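PDB 6ZP9: PrimPol AEP domain (PP-N190), which probably synthesises primers and DNA strands from nucleotides, as the catalytic archaeo-eukaryotic primase (AEP) domain of the primase-polymerase of cyanophage S-2L. Local coordinates for residues His22-Lys28 against Ile70-Asp74; Thr33-Ala37 against Ala48-Leu53; Leu109-Phe114 against His125-Phe129; Asp77-Ile82 against Arg156-Arg160. One frame throughout, in Å; residues are numbered along the deposited sequence.

Overall arrangement
From the N terminus, the end of helix 16-25 and the residues after it meet the end of strand 67-71 in contact 1, closing the first loop. Nested inside that loop, contact 2 pairs strands 34-38 and 49-52, extending the sheet of strand 67-71. Contact 4 opens just after and closes the longer loop between 77-82 and 156-160; nested within it, contact 3 ties the entry to strand 114-117 to strand 123-129 of the second sheet. No loops cross. Contact 1 is central, touching the other three, while the salt bridge between Arg-34 and Asp-77 joins contacts 2 and 4. Contacts 2 and 3 lie on opposite sides of the chain's centre, about 25 Å apart between centres.

Contact 1 (His22-Lys28 against Ile70-Asp74); sequences HLSLLRK and IVVGD
A Schellman motif ends helix 16-25 and lays its last turn against the end of strand 67-71. Lys-28 N bonds to Leu-23 O (2.9 Å) and Arg-27 N to Ser-24 O (2.9 Å), with Arg-27 at positive phi (53°, psi 35°). The extended Ile-70 and Val-71 lead into Val-72 (-71°/-47°), and the segments approach at Leu-26 CA to Val-72 CA, 7.8 Å, and Lys-28 CA to Asp-74 CA, 7.9 Å. The apolar part centres on Ile-70 (chi1 p, chi2 t): its CD1 lies 4.0 Å from Leu-23 CD1, 4.2 Å from Leu-26 CD1, and 4.1 Å above the His-22 ring centroid, a CH-pi contact. His-22 ND1 is hydrogen-bonded to the backbone N of Ala-165. Leu-26 CD1 also meets Val-72 CG1 at 4.3 Å. A long, flexible lysine suits the cluster of carbonyls where the strand ends. Lys-28 (m, t, p, p) shares the three protons of NZ among a salt bridge to Asp-74 OD1 (2.7 Å), a hydrogen bond to Val-72 O (2.9 Å) and weak ones to Val-71 O and Gly-73 O (3.3 Å each). On the other carboxylate oxygen, a water bridges the segments, donating to Asp-74 OD2 (2.8 Å) and Arg-27 O (3.3 Å).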
loop_
_atom_site.group_PDB
_atom_site.type_symbol
_atom_site.label_atom_id
_atom_site.label_comp_id
_atom_site.label_asym_id
_atom_site.label_seq_id
_atom_site.Cartn_x
_atom_site.Cartn_y
_atom_site.Cartn_z
ATOM N N HIS A 22 4.656 5.859 6.789
ATOM C CA HIS A 22 4.218 5.213 5.552
ATOM C C HIS A 22 4.650 6.021 4.335
ATOM O O HIS A 22 5.225 5.475 3.384
ATOM C CB HIS A 22 2.694 5.041 5.578
ATOM C CG HIS A 22 2.176 3.979 4.657
ATOM N ND1 HIS A 22 0.896 3.472 4.757
ATOM C CD2 HIS A 22 2.758 3.332 3.615
ATOM C CE1 HIS A 22 0.710 2.557 3.817
ATOM N NE2 HIS A 22 1.825 2.451 3.114
ATOM N N LEU A 23 4.388 7.331 4.357
ATOM C CA LEU A 23 4.787 8.202 3.251
ATOM C C LEU A 23 6.304 8.247 3.098
ATOM O O LEU A 23 6.823 8.228 1.974
ATOM C CB LEU A 23 4.243 9.619 3.474
ATOM C CG LEU A 23 2.888 9.981 2.854
ATOM C CD1 LEU A 23 1.860 8.943 3.194
ATOM C CD2 LEU A 23 2.428 11.332 3.358
ATOM N N SER A 24 7.023 8.324 4.222
ATOM C CA SER A 24 8.475 8.408 4.195
ATOM C C SER A 24 9.092 7.154 3.584
ATOM O O SER A 24 9.971 7.231 2.717
ATOM C CB SER A 24 8.989 8.618 5.619
ATOM O OG SER A 24 10.336 9.037 5.594
ATOM N N LEU A 25 8.655 5.985 4.034
ATOM C CA LEU A 25 9.208 4.756 3.487
ATOM C C LEU A 25 8.898 4.619 1.998
ATOM O O LEU A 25 9.681 4.022 1.253
ATOM C CB LEU A 25 8.681 3.562 4.273
ATOM C CG LEU A 25 9.105 3.519 5.748
ATOM C CD1 LEU A 25 8.396 2.359 6.455
ATOM C CD2 LEU A 25 10.616 3.387 5.893
ATOM N N LEU A 26 7.790 5.186 1.542
ATOM C CA LEU A 26 7.461 5.177 0.123
ATOM C C LEU A 26 8.119 6.314 -0.646
ATOM O O LEU A 26 7.848 6.459 -1.846
ATOM C CB LEU A 26 5.943 5.239 -0.065
ATOM C CG LEU A 26 5.198 3.964 0.338
ATOM C CD1 LEU A 26 3.698 4.207 0.202
ATOM C CD2 LEU A 26 5.651 2.766 -0.505
ATOM N N ARG A 27 8.972 7.105 0.012
ATOM C CA ARG A 27 9.655 8.254 -0.599
ATOM C C ARG A 27 8.665 9.213 -1.262
ATOM O O ARG A 27 8.963 9.845 -2.279
ATOM C CB ARG A 27 10.735 7.786 -1.577
ATOM C CG ARG A 27 11.822 6.969 -0.865
ATOM C CD ARG A 27 12.853 6.344 -1.816
ATOM N NE ARG A 27 13.575 7.355 -2.579
ATOM C CZ ARG A 27 14.677 7.963 -2.152
ATOM N NH1 ARG A 27 15.183 7.656 -0.966
ATOM N NH2 ARG A 27 15.275 8.870 -2.912
ATOM N N LYS A 28 7.482 9.348 -0.667
ATOM C CA LYS A 28 6.428 10.206 -1.189
ATOM C C LYS A 28 6.447 11.580 -0.522
ATOM O O LYS A 28 7.117 11.816 0.487
ATOM C CB LYS A 28 5.062 9.546 -1.004
ATOM C CG LYS A 28 4.800 8.430 -1.982
ATOM C CD LYS A 28 3.477 7.725 -1.664
ATOM C CE LYS A 28 2.298 8.581 -2.094
ATOM N NZ LYS A 28 2.161 8.681 -3.586
ATOM N N ILE A 70 -4.243 5.188 0.709
ATOM C CA ILE A 70 -3.552 6.155 -0.135
ATOM C C ILE A 70 -3.260 5.537 -1.492
ATOM O O ILE A 70 -3.022 4.334 -1.611
ATOM C CB ILE A 70 -2.237 6.666 0.494
ATOM C CG1 ILE A 70 -1.378 5.491 0.997
ATOM C CG2 ILE A 70 -2.544 7.694 1.591
ATOM C CD1 ILE A 70 0.042 5.921 1.400
ATOM N N VAL A 71 -3.267 6.377 -2.521
ATOM C CA VAL A 71 -2.733 5.969 -3.811
ATOM C C VAL A 71 -1.219 5.865 -3.681
ATOM O O VAL A 71 -0.546 6.841 -3.325
ATOM C CB VAL A 71 -3.133 6.966 -4.905
ATOM C CG1 VAL A 71 -2.623 6.486 -6.266
ATOM C CG2 VAL A 71 -4.632 7.163 -4.916
ATOM N N VAL A 72 -0.674 4.676 -3.948
ATOM C CA VAL A 72 0.769 4.488 -3.807
ATOM C C VAL A 72 1.514 5.229 -4.916
ATOM O O VAL A 72 2.470 5.973 -4.656
ATOM C CB VAL A 72 1.120 2.987 -3.773
ATOM C CG1 VAL A 72 2.634 2.782 -3.719
ATOM C CG2 VAL A 72 0.448 2.295 -2.576
ATOM N N GLY A 73 1.069 5.070 -6.162
ATOM C CA GLY A 73 1.691 5.781 -7.259
ATOM C C GLY A 73 1.484 7.288 -7.170
ATOM O O GLY A 73 0.665 7.804 -6.407
ATOM N N ASP A 74 2.246 8.012 -7.986
ATOM C CA ASP A 74 2.295 9.461 -7.911
ATOM C C ASP A 74 1.672 10.099 -9.144
ATOM O O ASP A 74 1.938 9.672 -10.272
ATOM C CB ASP A 74 3.734 9.919 -7.725
ATOM C CG ASP A 74 4.213 9.671 -6.314
ATOM O OD1 ASP A 74 3.508 10.135 -5.386
ATOM O OD2 ASP A 74 5.256 9.000 -6.123
HETATM O O HOH W 1 7.314 10.558 -5.004
HETATM O O HOH W 2 -0.698 9.492 -3.703
#

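Contact 2 (Thr33-Ala37 against Ala48-Leu53); sequences TRYRA and AWTTPL
This is an antiparallel beta hairpin at the edge of a four-stranded sheet, strand 49-52 outermost and strand 34-38 pairing on its other side with strand 67-71. The strand axes come within 4.7 Å at 154°. Tyr-35 with Thr-51 and Ala-37 with Trp-49 are hydrogen-bonded pairs: Tyr-35 N to Thr-51 O 2.8 Å, Thr-51 N to Tyr-35 O 3.1 Å, Ala-37 N to Trp-49 O 3.0 Å, Trp-49 N to Ala-37 O 2.9 Å. Leu-53 N to Thr-33 O (3.1 Å) follows. Arg-34 with Pro-52 and Arg-36 with Thr-50 are non-hydrogen-bonded pairs, so proline loses no bond to its partner strand. Tyr-35, Ala-37, Trp-49 and Thr-51 share one face; helix 55-64 covers Tyr-35, Trp-49 and Thr-51, and small Ala-37 CB sits 3.9 Å from Trp-49 CB. Tyr-35 (chi1 t) sets CD1 3.8 Å from Leu-53 CD1. Arg-36 (chi1 t) lays its guanidinium face on Ala-48 CB, CZ to CB 3.6 Å. Arg-34 curls back (m, m, m) over Thr-51 CA and Pro-52 N, and a water joins its NH2 (3.0 Å) to Thr-50 O (3.2 Å). Since NH2 also salt-bridges Asp-77, its charge ties this end of the hairpin to the Asp-77 loop.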
loop_
_atom_site.group_PDB
_atom_site.type_symbol
_atom_site.label_atom_id
_atom_site.label_comp_id
_atom_site.label_asym_id
_atom_site.label_seq_id
_atom_site.Cartn_x
_atom_site.Cartn_y
_atom_site.Cartn_z
ATOM N N THR A 33 0.276 13.614 -2.082
ATOM C CA THR A 33 -0.257 12.293 -1.780
ATOM C C THR A 33 -1.783 12.318 -1.809
ATOM O O THR A 33 -2.416 13.232 -1.272
ATOM C CB THR A 33 0.257 11.816 -0.418
ATOM O OG1 THR A 33 1.673 11.608 -0.498
ATOM C CG2 THR A 33 -0.411 10.508 0.003
ATOM N N ARG A 34 -2.369 11.309 -2.447
ATOM C CA ARG A 34 -3.810 11.213 -2.609
ATOM C C ARG A 34 -4.395 10.261 -1.573
ATOM O O ARG A 34 -3.920 9.131 -1.415
ATOM C CB ARG A 34 -4.160 10.745 -4.024
ATOM C CG ARG A 34 -3.673 11.682 -5.111
ATOM C CD ARG A 34 -4.323 13.049 -4.970
ATOM N NE ARG A 34 -5.767 12.979 -5.177
ATOM C CZ ARG A 34 -6.572 14.029 -5.104
ATOM N NH1 ARG A 34 -6.070 15.223 -4.828
ATOM N NH2 ARG A 34 -7.873 13.886 -5.309
ATOM N N TYR A 35 -5.422 10.729 -0.875
ATOM C CA TYR A 35 -6.142 9.970 0.133
ATOM C C TYR A 35 -7.448 9.451 -0.455
ATOM O O TYR A 35 -8.115 10.151 -1.224
ATOM C CB TYR A 35 -6.426 10.866 1.338
ATOM C CG TYR A 35 -7.172 10.251 2.493
ATOM C CD1 TYR A 35 -6.638 9.179 3.207
ATOM C CD2 TYR A 35 -8.396 10.780 2.917
ATOM C CE1 TYR A 35 -7.316 8.627 4.291
ATOM C CE2 TYR A 35 -9.081 10.233 4.001
ATOM C CZ TYR A 35 -8.534 9.161 4.686
ATOM O OH TYR A 35 -9.193 8.611 5.770
ATOM N N ARG A 36 -7.802 8.216 -0.109
ATOM C CA ARG A 36 -9.105 7.663 -0.467
ATOM C C ARG A 36 -9.737 7.107 0.796
ATOM O O ARG A 36 -9.143 6.262 1.470
ATOM C CB ARG A 36 -9.002 6.574 -1.546
ATOM C CG ARG A 36 -10.361 6.234 -2.175
ATOM C CD ARG A 36 -10.259 5.405 -3.455
ATOM N NE ARG A 36 -11.420 4.528 -3.630
ATOM C CZ ARG A 36 -12.411 4.725 -4.499
ATOM N NH1 ARG A 36 -13.419 3.863 -4.548
ATOM N NH2 ARG A 36 -12.395 5.769 -5.318
ATOM N N ALA A 37 -10.915 7.604 1.142
ATOM C CA ALA A 37 -11.681 7.081 2.264
ATOM C C ALA A 37 -12.796 6.210 1.692
ATOM O O ALA A 37 -13.585 6.676 0.862
ATOM C CB ALA A 37 -12.241 8.221 3.118
ATOM N N ALA A 48 -17.038 6.970 -1.937
ATOM C CA ALA A 48 -15.680 7.145 -1.434
ATOM C C ALA A 48 -15.251 8.606 -1.546
ATOM O O ALA A 48 -15.681 9.334 -2.443
ATOM C CB ALA A 48 -14.699 6.261 -2.209
ATOM N N TRP A 49 -14.398 9.041 -0.618
ATOM C CA TRP A 49 -13.766 10.353 -0.717
ATOM C C TRP A 49 -12.457 10.222 -1.473
ATOM O O TRP A 49 -11.679 9.302 -1.218
ATOM C CB TRP A 49 -13.451 10.948 0.653
ATOM C CG TRP A 49 -14.581 11.113 1.600
ATOM C CD1 TRP A 49 -15.873 10.693 1.450
ATOM C CD2 TRP A 49 -14.511 11.752 2.874
ATOM N NE1 TRP A 49 -16.616 11.039 2.558
ATOM C CE2 TRP A 49 -15.797 11.690 3.447
ATOM C CE3 TRP A 49 -13.479 12.381 3.587
ATOM C CZ2 TRP A 49 -16.080 12.228 4.700
ATOM C CZ3 TRP A 49 -13.761 12.909 4.835
ATOM C CH2 TRP A 49 -15.052 12.832 5.376
ATOM N N THR A 50 -12.204 11.155 -2.382
ATOM C CA THR A 50 -10.929 11.227 -3.088
ATOM C C THR A 50 -10.425 12.653 -2.930
ATOM O O THR A 50 -11.035 13.599 -3.443
ATOM C CB THR A 50 -11.078 10.849 -4.553
ATOM O OG1 THR A 50 -12.143 11.611 -5.116
ATOM C CG2 THR A 50 -11.418 9.385 -4.689
ATOM N N THR A 51 -9.312 12.823 -2.232
ATOM C CA THR A 51 -8.963 14.143 -1.733
ATOM C C THR A 51 -7.478 14.157 -1.385
ATOM O O THR A 51 -6.867 13.095 -1.224
ATOM C CB THR A 51 -9.824 14.484 -0.509
ATOM O OG1 THR A 51 -9.705 15.872 -0.194
ATOM C CG2 THR A 51 -9.412 13.642 0.682
ATOM N N PRO A 52 -6.861 15.339 -1.301
ATOM C CA PRO A 52 -5.491 15.407 -0.777
ATOM C C PRO A 52 -5.420 14.878 0.650
ATOM O O PRO A 52 -6.362 14.998 1.441
ATOM C CB PRO A 52 -5.165 16.903 -0.833
ATOM C CG PRO A 52 -6.050 17.441 -1.943
ATOM C CD PRO A 52 -7.311 16.636 -1.854
ATOM N N LEU A 53 -4.286 14.266 0.978
ATOM C CA LEU A 53 -4.066 13.753 2.328
ATOM C C LEU A 53 -3.732 14.914 3.263
ATOM O O LEU A 53 -2.700 15.567 3.100
ATOM C CB LEU A 53 -2.947 12.716 2.338
ATOM C CG LEU A 53 -2.562 12.170 3.712
ATOM C CD1 LEU A 53 -3.658 11.278 4.242
ATOM C CD2 LEU A 53 -1.232 11.417 3.652
HETATM O O HOH W 3 -10.326 15.625 -5.758
#

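Contact 3 (Leu109-Phe114 against His125-Phe129); sequences LPRPSF and HYWVF
Strand 114-117 enters the second antiparallel sheet here, alongside strand 123-129. Before the strand, an extended, proline-rich loop (109-112) runs along one face and the NE1 edge of the Trp-127 indole: NE1 donates to Pro-110 O (2.7 Å), Pro-112 CA lies 3.7 Å over the centroid of the five-membered ring in a CH-pi contact, and Leu-109 CD1 reaches CZ2 of Trp-127 at 3.9 Å. The strand then begins with a classic beta bulge, Ser-113 (phi/psi -60°/-41°) and Phe-114 (-160°/167°) both opposing Tyr-126. Tyr-126 O receives two weak bonds, from Ser-113 N (2.7 Å) and Phe-114 N (3.4 Å), whereas Tyr-126 N bonds Phe-114 O at 3.1 Å. Small Ser-113 can turn its OG (chi1 m) to accept Val-128 N at 2.9 Å; the same OG is hydrogen-bonded to the backbone O of Glu-184. Phe-114 (chi1 p) and Tyr-126 (chi1 m) form an offset stack, centroids 4.4 Å apart and planes at 10°, with Val-128 CG2 3.9 Å from Phe-114 CE1 at the ring edge.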
loop_
_atom_site.group_PDB
_atom_site.type_symbol
_atom_site.label_atom_id
_atom_site.label_comp_id
_atom_site.label_asym_id
_atom_site.label_seq_id
_atom_site.Cartn_x
_atom_site.Cartn_y
_atom_site.Cartn_z
ATOM N N LEU A 109 11.324 -14.500 -3.253
ATOM C CA LEU A 109 11.366 -13.050 -3.273
ATOM C C LEU A 109 12.468 -12.539 -2.350
ATOM O O LEU A 109 12.842 -13.215 -1.385
ATOM C CB LEU A 109 10.031 -12.484 -2.822
ATOM C CG LEU A 109 8.892 -12.695 -3.803
ATOM C CD1 LEU A 109 7.563 -12.384 -3.144
ATOM C CD2 LEU A 109 9.128 -11.824 -5.012
ATOM N N PRO A 110 13.006 -11.354 -2.618
ATOM C CA PRO A 110 13.896 -10.712 -1.648
ATOM C C PRO A 110 13.078 -10.159 -0.488
ATOM O O PRO A 110 11.856 -10.028 -0.563
ATOM C CB PRO A 110 14.561 -9.596 -2.459
ATOM C CG PRO A 110 13.557 -9.250 -3.488
ATOM C CD PRO A 110 12.818 -10.527 -3.824
ATOM N N ARG A 111 13.775 -9.844 0.596
ATOM C CA ARG A 111 13.100 -9.370 1.797
ATOM C C ARG A 111 12.389 -8.049 1.513
ATOM O O ARG A 111 12.985 -7.152 0.902
ATOM C CB ARG A 111 14.102 -9.193 2.937
ATOM C CG ARG A 111 13.472 -8.721 4.229
ATOM C CD ARG A 111 14.507 -8.627 5.334
ATOM N NE ARG A 111 15.182 -9.908 5.541
ATOM C CZ ARG A 111 14.717 -10.891 6.310
ATOM N NH1 ARG A 111 13.556 -10.764 6.956
ATOM N NH2 ARG A 111 15.410 -12.017 6.424
ATOM N N PRO A 112 11.129 -7.892 1.913
ATOM C CA PRO A 112 10.440 -6.620 1.668
ATOM C C PRO A 112 11.158 -5.458 2.349
ATOM O O PRO A 112 11.798 -5.616 3.394
ATOM C CB PRO A 112 9.048 -6.853 2.273
ATOM C CG PRO A 112 8.870 -8.351 2.235
ATOM C CD PRO A 112 10.239 -8.905 2.512
ATOM N N SER A 113 11.072 -4.279 1.727
ATOM C CA SER A 113 11.574 -3.074 2.381
ATOM C C SER A 113 10.851 -2.830 3.698
ATOM O O SER A 113 11.468 -2.411 4.686
ATOM C CB SER A 113 11.410 -1.867 1.460
ATOM O OG SER A 113 12.153 -2.033 0.265
ATOM N N PHE A 114 9.531 -3.046 3.718
ATOM C CA PHE A 114 8.752 -3.002 4.951
ATOM C C PHE A 114 7.454 -3.759 4.733
ATOM O O PHE A 114 7.090 -4.103 3.608
ATOM C CB PHE A 114 8.473 -1.570 5.421
ATOM C CG PHE A 114 7.522 -0.793 4.544
ATOM C CD1 PHE A 114 7.982 -0.126 3.427
ATOM C CD2 PHE A 114 6.186 -0.672 4.880
ATOM C CE1 PHE A 114 7.133 0.623 2.640
ATOM C CE2 PHE A 114 5.316 0.082 4.095
ATOM C CZ PHE A 114 5.799 0.733 2.966
ATOM N N HIS A 125 2.986 -6.281 1.752
ATOM C CA HIS A 125 4.428 -6.333 1.542
ATOM C C HIS A 125 4.825 -5.272 0.528
ATOM O O HIS A 125 4.193 -5.157 -0.523
ATOM C CB HIS A 125 4.862 -7.711 1.034
ATOM C CG HIS A 125 4.224 -8.845 1.764
ATOM N ND1 HIS A 125 4.819 -9.465 2.842
ATOM C CD2 HIS A 125 3.037 -9.471 1.578
ATOM C CE1 HIS A 125 4.025 -10.421 3.290
ATOM N NE2 HIS A 125 2.938 -10.446 2.541
ATOM N N TYR A 126 5.873 -4.514 0.832
ATOM C CA TYR A 126 6.368 -3.466 -0.050
ATOM C C TYR A 126 7.853 -3.641 -0.361
ATOM O O TYR A 126 8.657 -3.929 0.529
ATOM C CB TYR A 126 6.186 -2.096 0.571
ATOM C CG TYR A 126 4.777 -1.577 0.681
ATOM C CD1 TYR A 126 3.959 -1.952 1.742
ATOM C CD2 TYR A 126 4.289 -0.660 -0.238
ATOM C CE1 TYR A 126 2.692 -1.437 1.874
ATOM C CE2 TYR A 126 3.024 -0.148 -0.122
ATOM C CZ TYR A 126 2.232 -0.530 0.935
ATOM O OH TYR A 126 0.969 -0.002 1.058
ATOM N N TRP A 127 8.217 -3.413 -1.618
ATOM C CA TRP A 127 9.610 -3.352 -2.045
ATOM C C TRP A 127 9.824 -1.979 -2.678
ATOM O O TRP A 127 9.255 -1.682 -3.737
ATOM C CB TRP A 127 9.940 -4.481 -3.026
ATOM C CG TRP A 127 9.898 -5.880 -2.445
ATOM C CD1 TRP A 127 10.968 -6.640 -2.038
ATOM C CD2 TRP A 127 8.736 -6.693 -2.247
ATOM N NE1 TRP A 127 10.534 -7.868 -1.587
ATOM C CE2 TRP A 127 9.173 -7.929 -1.709
ATOM C CE3 TRP A 127 7.367 -6.497 -2.464
ATOM C CZ2 TRP A 127 8.288 -8.957 -1.379
ATOM C CZ3 TRP A 127 6.486 -7.530 -2.133
ATOM C CH2 TRP A 127 6.954 -8.742 -1.600
ATOM N N VAL A 128 10.629 -1.134 -2.025
ATOM C CA VAL A 128 10.792 0.263 -2.420
ATOM C C VAL A 128 12.049 0.408 -3.264
ATOM O O VAL A 128 13.100 -0.151 -2.927
ATOM C CB VAL A 128 10.857 1.175 -1.182
ATOM C CG1 VAL A 128 11.003 2.629 -1.609
ATOM C CG2 VAL A 128 9.609 0.976 -0.330
ATOM N N PHE A 129 11.947 1.161 -4.358
ATOM C CA PHE A 129 13.077 1.376 -5.250
ATOM C C PHE A 129 13.826 2.659 -4.890
ATOM O O PHE A 129 13.296 3.552 -4.222
ATOM C CB PHE A 129 12.607 1.433 -6.703
ATOM C CG PHE A 129 11.925 0.185 -7.157
ATOM C CD1 PHE A 129 12.661 -0.962 -7.424
ATOM C CD2 PHE A 129 10.546 0.151 -7.313
ATOM C CE1 PHE A 129 12.032 -2.125 -7.838
ATOM C CE2 PHE A 129 9.911 -1.003 -7.726
ATOM C CZ PHE A 129 10.655 -2.144 -7.987
#

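Contact 4 (Asp77-Ile82 against Arg156-Arg160); sequences DSDAEI and RNPSR
One carboxylate oxygen, Asp-79 OD1, gathers three hydrogen bonds from the turn opposite: from Ser-159 OG (2.6 Å), from Ser-159 N (3.0 Å) and from Asn-157 ND2 (3.1 Å). Asp-79 (chi1 m, chi2 -19°) opens a 3-10 turn at 79-81, and its CA lies 4.8 Å from Ser-159 CA. The facing residues form a type I beta turn, Asn-157 to Arg-160, closed by Arg-160 N to Asn-157 O at 3.0 Å; Pro-158 (-68°/-22°) suits its second position, where phi is near the value its ring imposes. Ser-159 takes chi1 p, turning OG to the carboxylate. Glu-81 OE1 accepts Ser-78 OG (2.9 Å), Ser-78 N (3.1 Å) and Asp-77 N (3.3 Å), while Asn-157 OD1 accepts both NE and NH1 of Arg-160 at 3.0 Å. A water donates to Asp-77 O and Ser-159 O, 2.6 Å from each. Beyond the polar centre, Ile-82 (m, m) packs its CG2 3.9 Å from Pro-158 CB; both touch Val-135 of helix 135-149. The contact thus joins two surface loops, each preceding a strand of a different sheet. Asn-157 relays between opposite charges: Asp-79 meets neutral donors directly and Arg-160 only through the amide.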
loop_
_atom_site.group_PDB
_atom_site.type_symbol
_atom_site.label_atom_id
_atom_site.label_comp_id
_atom_site.label_asym_id
_atom_site.label_seq_id
_atom_site.Cartn_x
_atom_site.Cartn_y
_atom_site.Cartn_z
ATOM N N ASP A 77 -5.390 10.215 -9.094
ATOM C CA ASP A 77 -6.298 9.180 -8.611
ATOM C C ASP A 77 -6.595 8.081 -9.625
ATOM O O ASP A 77 -7.045 6.997 -9.227
ATOM C CB ASP A 77 -7.638 9.804 -8.194
ATOM C CG ASP A 77 -7.509 10.712 -7.005
ATOM O OD1 ASP A 77 -6.634 10.452 -6.152
ATOM O OD2 ASP A 77 -8.281 11.693 -6.915
ATOM N N SER A 78 -6.414 8.341 -10.913
ATOM C CA SER A 78 -6.699 7.358 -11.948
ATOM C C SER A 78 -5.395 6.890 -12.588
ATOM O O SER A 78 -4.352 7.544 -12.469
ATOM C CB SER A 78 -7.642 7.942 -13.013
ATOM O OG SER A 78 -7.035 9.016 -13.722
ATOM N N ASP A 79 -5.468 5.752 -13.284
ATOM C CA ASP A 79 -4.264 5.187 -13.892
ATOM C C ASP A 79 -3.583 6.177 -14.832
ATOM O O ASP A 79 -2.355 6.324 -14.798
ATOM C CB ASP A 79 -4.596 3.898 -14.644
ATOM C CG ASP A 79 -4.984 2.762 -13.717
ATOM O OD1 ASP A 79 -4.667 2.835 -12.500
ATOM O OD2 ASP A 79 -5.600 1.788 -14.211
ATOM N N ALA A 80 -4.362 6.876 -15.670
ATOM C CA ALA A 80 -3.780 7.813 -16.627
ATOM C C ALA A 80 -3.053 8.975 -15.958
ATOM O O ALA A 80 -2.168 9.577 -16.580
ATOM C CB ALA A 80 -4.865 8.365 -17.548
ATOM N N GLU A 81 -3.403 9.315 -14.716
ATOM C CA GLU A 81 -2.731 10.408 -14.028
ATOM C C GLU A 81 -1.438 9.985 -13.346
ATOM O O GLU A 81 -0.712 10.859 -12.861
ATOM C CB GLU A 81 -3.656 11.025 -12.980
ATOM C CG GLU A 81 -4.875 11.721 -13.534
ATOM C CD GLU A 81 -5.841 12.106 -12.432
ATOM O OE1 GLU A 81 -6.600 11.231 -11.975
ATOM O OE2 GLU A 81 -5.807 13.270 -11.989
ATOM N N ILE A 82 -1.140 8.690 -13.270
ATOM C CA ILE A 82 0.055 8.227 -12.569
ATOM C C ILE A 82 1.243 8.317 -13.513
ATOM O O ILE A 82 1.204 7.777 -14.624
ATOM C CB ILE A 82 -0.126 6.792 -12.048
ATOM C CG1 ILE A 82 -1.296 6.718 -11.065
ATOM C CG2 ILE A 82 1.145 6.312 -11.358
ATOM C CD1 ILE A 82 -1.133 7.608 -9.833
ATOM N N ARG A 156 -3.059 -4.546 -9.325
ATOM C CA ARG A 156 -2.110 -4.472 -10.395
ATOM C C ARG A 156 -2.008 -3.167 -11.184
ATOM O O ARG A 156 -1.164 -3.071 -12.013
ATOM C CB ARG A 156 -2.440 -5.602 -11.387
ATOM C CG ARG A 156 -3.727 -5.427 -12.114
ATOM C CD ARG A 156 -4.110 -6.663 -12.928
ATOM N NE ARG A 156 -2.926 -7.293 -13.515
ATOM C CZ ARG A 156 -2.324 -8.442 -13.168
ATOM N NH1 ARG A 156 -1.267 -8.839 -13.863
ATOM N NH2 ARG A 156 -2.765 -9.194 -12.195
ATOM N N ASN A 157 -2.887 -2.216 -10.941
ATOM C CA ASN A 157 -2.956 -0.994 -11.736
ATOM C C ASN A 157 -2.190 0.142 -11.064
ATOM O O ASN A 157 -2.058 0.172 -9.837
ATOM C CB ASN A 157 -4.408 -0.570 -11.936
ATOM C CG ASN A 157 -5.129 -0.377 -10.633
ATOM O OD1 ASN A 157 -5.167 -1.285 -9.799
ATOM N ND2 ASN A 157 -5.702 0.812 -10.435
ATOM N N PRO A 158 -1.667 1.103 -11.828
ATOM C CA PRO A 158 -0.760 2.094 -11.220
ATOM C C PRO A 158 -1.425 3.036 -10.224
ATOM O O PRO A 158 -0.716 3.579 -9.371
ATOM C CB PRO A 158 -0.190 2.857 -12.429
ATOM C CG PRO A 158 -1.107 2.538 -13.566
ATOM C CD PRO A 158 -1.690 1.189 -13.300
ATOM N N SER A 159 -2.743 3.245 -10.271
ATOM C CA SER A 159 -3.395 4.073 -9.263
ATOM C C SER A 159 -3.978 3.257 -8.111
ATOM O O SER A 159 -4.828 3.768 -7.369
ATOM C CB SER A 159 -4.481 4.941 -9.901
ATOM O OG SER A 159 -5.533 4.154 -10.425
ATOM N N ARG A 160 -3.528 2.016 -7.931
ATOM C CA ARG A 160 -4.030 1.177 -6.849
ATOM C C ARG A 160 -3.832 1.859 -5.498
ATOM O O ARG A 160 -2.751 2.393 -5.216
ATOM C CB ARG A 160 -3.313 -0.174 -6.859
ATOM C CG ARG A 160 -3.643 -1.094 -5.682
ATOM C CD ARG A 160 -5.131 -1.338 -5.554
ATOM N NE ARG A 160 -5.772 -1.573 -6.850
ATOM C CZ ARG A 160 -6.964 -2.142 -6.997
ATOM N NH1 ARG A 160 -7.479 -2.318 -8.205
ATOM N NH2 ARG A 160 -7.637 -2.546 -5.925
HETATM O O HOH W 4 -6.989 5.282 -7.320
#